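PDB 1Q1L: chorismate synthase, which catalyses the anti-1,4-elimination of phosphate and a hydrogen from 5-enolpyruvylshikimate-3-phosphate to give chorismate, the last step of the shikimate pathway, with reduced FMN as cofactor. Local coordinates for the interface of chains A and B. Numbering follows the deposited sequence. Chains: chain A/B, Chorismate synthase.

The interface of chains A and B. Residues chain A 241, 243-246, 308-309, 311-312, 378, 394; chain B 117, 120-121, 124-125.
A:Ile311, on the short strand 311-312, forms the apolar centre of this patch between two copies of chorismate synthase and shows how a short helix can be docked on one branched side chain and pinned by a lysine at its end and the tyrosine that follows. Its CG1 lies anti to the carbonyl carbon (chi1 -55°), which sends the tip methyl CD1 against the bare backbone of helix 120-124, 3.5 Å from B:Gly121 CA. The other branch, CG2, rests against CB of B:Ser120, while the methylene CD of B:Lys124 passes alongside CD1. Close by, the poorly ordered B:Ala117 lies near the CB of A:His245 and the backbone of A:Gly309, a residue predicted to bind FMN.

Farther out, B:Tyr125 crosses obliquely past A:His245 and A:Ile246 and reaches A:Ser244 tip to tip. A:Ser244 OG, anti to its backbone N, lies in the plane of the phenol at its edge and shares a 2.6 Å hydrogen bond with B:Tyr125 OH. The amide N of A:Ile246 donates to the same OG at 3.3 Å, holding the hydroxyl from a second direction.

B:Lys124 runs fully extended until CE, then bends at chi4 (57°) to turn its amino group, NZ, onto the carbonyl of A:Gly241, with that of A:Gly243 alongside but too poorly angled for a good hydrogen bond. NZ donates to A:Gly241 O at 2.6 Å, almost along the C=O axis (173°). An alanine in place of B:Lys124 removes this donor and the methylenes beside A:Ile311 and A:Ser244, and would probably loosen the helix on the loop. At the rim A:Lys378, from helix 356-379, slides past in the opposite direction, and its NZ makes at most a weak hydrogen bond to B:Lys124 O at 3.2 Å; A:Lys378 NZ and B:Lys124 NZ are 4.5 Å apart and, if both are charged, would probably repel mildly. Repeated by two-fold symmetry, the patch helps join subunits of the homotetramer and, through A:Gly309, may tie assembly to the flavin site.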
ATOM      1  N   GLY A 241       9.609   6.938 -20.182  1.00 31.92           N
ATOM      2  CA  GLY A 241       9.021   7.640 -19.056  1.00 32.30           C
ATOM      3  C   GLY A 241       8.217   6.845 -18.052  1.00 30.72           C
ATOM      4  O   GLY A 241       7.828   7.397 -17.028  1.00 32.99           O
ATOM      5  N   GLY A 243       7.655   4.180 -15.080  1.00 27.88           N
ATOM      6  CA  GLY A 243       8.503   3.753 -13.986  1.00 27.25           C
ATOM      7  C   GLY A 243       9.246   5.006 -13.578  1.00 29.07           C
ATOM      8  O   GLY A 243       9.077   6.043 -14.215  1.00 30.24           O
ATOM      9  N   SER A 244      10.070   4.938 -12.541  1.00 29.21           N
ATOM     10  CA  SER A 244      10.794   6.124 -12.104  1.00 30.54           C
ATOM     11  C   SER A 244      12.043   5.774 -11.323  1.00 31.23           C
ATOM     12  O   SER A 244      12.127   4.723 -10.700  1.00 31.16           O
ATOM     13  CB  SER A 244       9.891   7.010 -11.240  1.00 34.48           C
ATOM     14  OG  SER A 244      10.589   8.162 -10.785  1.00 36.40           O
ATOM     15  N   HIS A 245      13.010   6.682 -11.347  1.00 34.72           N
ATOM     16  CA  HIS A 245      14.278   6.488 -10.658  1.00 35.65           C
ATOM     17  C   HIS A 245      14.299   7.117  -9.266  1.00 35.96           C
ATOM     18  O   HIS A 245      15.215   6.864  -8.493  1.00 36.87           O
ATOM     19  CB  HIS A 245      15.386   7.124 -11.487  1.00 39.26           C
ATOM     20  CG  HIS A 245      15.262   8.613 -11.589  1.00 39.53           C
ATOM     21  ND1 HIS A 245      15.872   9.472 -10.701  1.00 42.41           N
ATOM     22  CD2 HIS A 245      14.525   9.390 -12.416  1.00 40.63           C
ATOM     23  CE1 HIS A 245      15.514  10.713 -10.975  1.00 40.42           C
ATOM     24  NE2 HIS A 245      14.696  10.692 -12.011  1.00 43.21           N
ATOM     25  N   ILE A 246      13.296   7.929  -8.944  1.00 36.80           N
ATOM     26  CA  ILE A 246      13.274   8.621  -7.655  1.00 37.10           C
ATOM     27  C   ILE A 246      13.264   7.774  -6.382  1.00 37.21           C
ATOM     28  O   ILE A 246      13.762   8.213  -5.345  1.00 38.92           O
ATOM     29  CB  ILE A 246      12.109   9.654  -7.584  1.00 37.25           C
ATOM     30  CG1 ILE A 246      10.755   8.957  -7.604  1.00 37.26           C
ATOM     31  CG2 ILE A 246      12.194  10.608  -8.768  1.00 36.80           C
ATOM     32  CD1 ILE A 246       9.604   9.906  -7.291  1.00 39.30           C
ATOM     33  N   GLU A 308      16.228   2.039 -18.886  1.00 32.27           N
ATOM     34  CA  GLU A 308      17.471   2.717 -18.526  1.00 35.98           C
ATOM     35  C   GLU A 308      17.271   3.451 -17.205  1.00 37.12           C
ATOM     36  O   GLU A 308      16.414   4.331 -17.107  1.00 37.06           O
ATOM     37  CB  GLU A 308      17.855   3.759 -19.580  1.00 38.56           C
ATOM     38  CG  GLU A 308      18.291   3.220 -20.929  1.00 44.53           C
ATOM     39  CD  GLU A 308      18.533   4.334 -21.936  1.00 47.94           C
ATOM     40  OE1 GLU A 308      18.945   4.038 -23.081  1.00 47.66           O
ATOM     41  OE2 GLU A 308      18.299   5.514 -21.580  1.00 50.13           O
ATOM     42  N   GLY A 309      18.059   3.090 -16.197  1.00 37.11           N
ATOM     43  CA  GLY A 309      17.962   3.753 -14.907  1.00 37.80           C
ATOM     44  C   GLY A 309      16.602   3.721 -14.229  1.00 38.45           C
ATOM     45  O   GLY A 309      16.201   4.697 -13.595  1.00 39.35           O
ATOM     46  N   ILE A 311      13.693   3.570 -15.706  1.00 32.39           N
ATOM     47  CA  ILE A 311      12.638   4.110 -16.557  1.00 32.15           C
ATOM     48  C   ILE A 311      12.650   3.450 -17.938  1.00 32.55           C
ATOM     49  O   ILE A 311      13.716   3.064 -18.427  1.00 30.33           O
ATOM     50  CB  ILE A 311      12.825   5.637 -16.730  1.00 35.28           C
ATOM     51  CG1 ILE A 311      12.888   6.318 -15.358  1.00 36.18           C
ATOM     52  CG2 ILE A 311      11.689   6.214 -17.533  1.00 38.01           C
ATOM     53  CD1 ILE A 311      13.311   7.782 -15.424  1.00 37.10           C
ATOM     54  N   THR A 312      11.475   3.321 -18.564  1.00 30.32           N
ATOM     55  CA  THR A 312      11.398   2.732 -19.899  1.00 29.30           C
ATOM     56  C   THR A 312      12.080   3.628 -20.934  1.00 32.52           C
ATOM     57  O   THR A 312      12.086   4.862 -20.797  1.00 27.51           O
ATOM     58  CB  THR A 312       9.945   2.478 -20.353  1.00 29.65           C
ATOM     59  OG1 THR A 312       9.170   3.674 -20.202  1.00 27.83           O
ATOM     60  CG2 THR A 312       9.327   1.348 -19.536  1.00 28.47           C
ATOM     61  N   LYS A 378       1.365   6.978 -14.806  1.00 33.02           N
ATOM     62  CA  LYS A 378       1.865   8.145 -15.520  1.00 32.37           C
ATOM     63  C   LYS A 378       0.738   9.036 -16.045  1.00 32.02           C
ATOM     64  O   LYS A 378       0.789  10.260 -15.923  1.00 28.91           O
ATOM     65  CB  LYS A 378       2.736   7.690 -16.697  1.00 31.92           C
ATOM     66  CG  LYS A 378       3.190   8.801 -17.629  1.00 36.16           C
ATOM     67  CD  LYS A 378       4.116   9.783 -16.932  1.00 34.24           C
ATOM     68  CE  LYS A 378       4.650  10.806 -17.918  1.00 40.02           C
ATOM     69  NZ  LYS A 378       5.562  11.800 -17.284  1.00 38.30           N
ATOM     70  N   TYR A 394       1.391  13.394 -24.189  1.00 35.49           N
ATOM     71  CA  TYR A 394       2.674  12.961 -23.659  1.00 34.26           C
ATOM     72  C   TYR A 394       3.621  12.444 -24.738  1.00 36.36           C
ATOM     73  O   TYR A 394       4.821  12.722 -24.705  1.00 36.98           O
ATOM     74  CB  TYR A 394       2.478  11.884 -22.591  1.00 32.52           C
ATOM     75  CG  TYR A 394       3.786  11.361 -22.065  1.00 32.17           C
ATOM     76  CD1 TYR A 394       4.259  10.107 -22.441  1.00 31.89           C
ATOM     77  CD2 TYR A 394       4.600  12.161 -21.260  1.00 33.13           C
ATOM     78  CE1 TYR A 394       5.517   9.662 -22.036  1.00 32.77           C
ATOM     79  CE2 TYR A 394       5.855  11.728 -20.849  1.00 32.20           C
ATOM     80  CZ  TYR A 394       6.308  10.485 -21.240  1.00 33.07           C
ATOM     81  OH  TYR A 394       7.552  10.065 -20.842  1.00 35.21           O
TER
ATOM     82  N   ALA B 117      19.296   6.769 -15.861  1.00 81.25           N
ATOM     83  CA  ALA B 117      17.975   7.387 -15.909  1.00 80.78           C
ATOM     84  C   ALA B 117      18.004   8.677 -16.725  1.00 80.18           C
ATOM     85  O   ALA B 117      16.958   9.190 -17.127  1.00 80.18           O
ATOM     86  CB  ALA B 117      17.482   7.672 -14.493  1.00 80.69           C
ATOM     87  N   SER B 120      15.836   9.809 -20.391  1.00 59.43           N
ATOM     88  CA  SER B 120      14.511   9.227 -20.197  1.00 57.24           C
ATOM     89  C   SER B 120      13.875   9.962 -19.021  1.00 54.45           C
ATOM     90  O   SER B 120      12.698  10.330 -19.059  1.00 52.22           O
ATOM     91  CB  SER B 120      14.614   7.731 -19.887  1.00 57.34           C
ATOM     92  OG  SER B 120      15.046   7.010 -21.026  1.00 59.22           O
ATOM     93  N   GLY B 121      14.675  10.181 -17.982  1.00 51.57           N
ATOM     94  CA  GLY B 121      14.195  10.895 -16.818  1.00 48.45           C
ATOM     95  C   GLY B 121      13.943  12.333 -17.221  1.00 46.95           C
ATOM     96  O   GLY B 121      12.981  12.952 -16.768  1.00 44.47           O
ATOM     97  N   LYS B 124      10.751  12.289 -19.049  1.00 41.88           N
ATOM     98  CA  LYS B 124       9.725  11.988 -18.063  1.00 41.03           C
ATOM     99  C   LYS B 124       9.358  13.199 -17.212  1.00 42.18           C
ATOM    100  O   LYS B 124       8.195  13.595 -17.158  1.00 42.70           O
ATOM    101  CB  LYS B 124      10.190  10.845 -17.159  1.00 38.00           C
ATOM    102  CG  LYS B 124       9.156  10.417 -16.128  1.00 37.73           C
ATOM    103  CD  LYS B 124       9.655   9.267 -15.254  1.00 33.00           C
ATOM    104  CE  LYS B 124       8.623   8.900 -14.186  1.00 37.59           C
ATOM    105  NZ  LYS B 124       7.291   8.538 -14.758  1.00 30.58           N
ATOM    106  N   TYR B 125      10.351  13.795 -16.556  1.00 42.16           N
ATOM    107  CA  TYR B 125      10.108  14.944 -15.696  1.00 43.39           C
ATOM    108  C   TYR B 125      10.259  16.309 -16.364  1.00 44.78           C
ATOM    109  O   TYR B 125      10.326  17.337 -15.683  1.00 43.33           O
ATOM    110  CB  TYR B 125      11.014  14.865 -14.467  1.00 44.64           C
ATOM    111  CG  TYR B 125      10.671  13.714 -13.549  1.00 45.55           C
ATOM    112  CD1 TYR B 125      11.190  12.437 -13.769  1.00 45.52           C
ATOM    113  CD2 TYR B 125       9.781  13.889 -12.490  1.00 45.50           C
ATOM    114  CE1 TYR B 125      10.827  11.362 -12.952  1.00 47.13           C
ATOM    115  CE2 TYR B 125       9.409  12.826 -11.674  1.00 47.27           C
ATOM    116  CZ  TYR B 125       9.933  11.566 -11.908  1.00 47.16           C
ATOM    117  OH  TYR B 125       9.551  10.518 -11.103  1.00 46.04           O
TER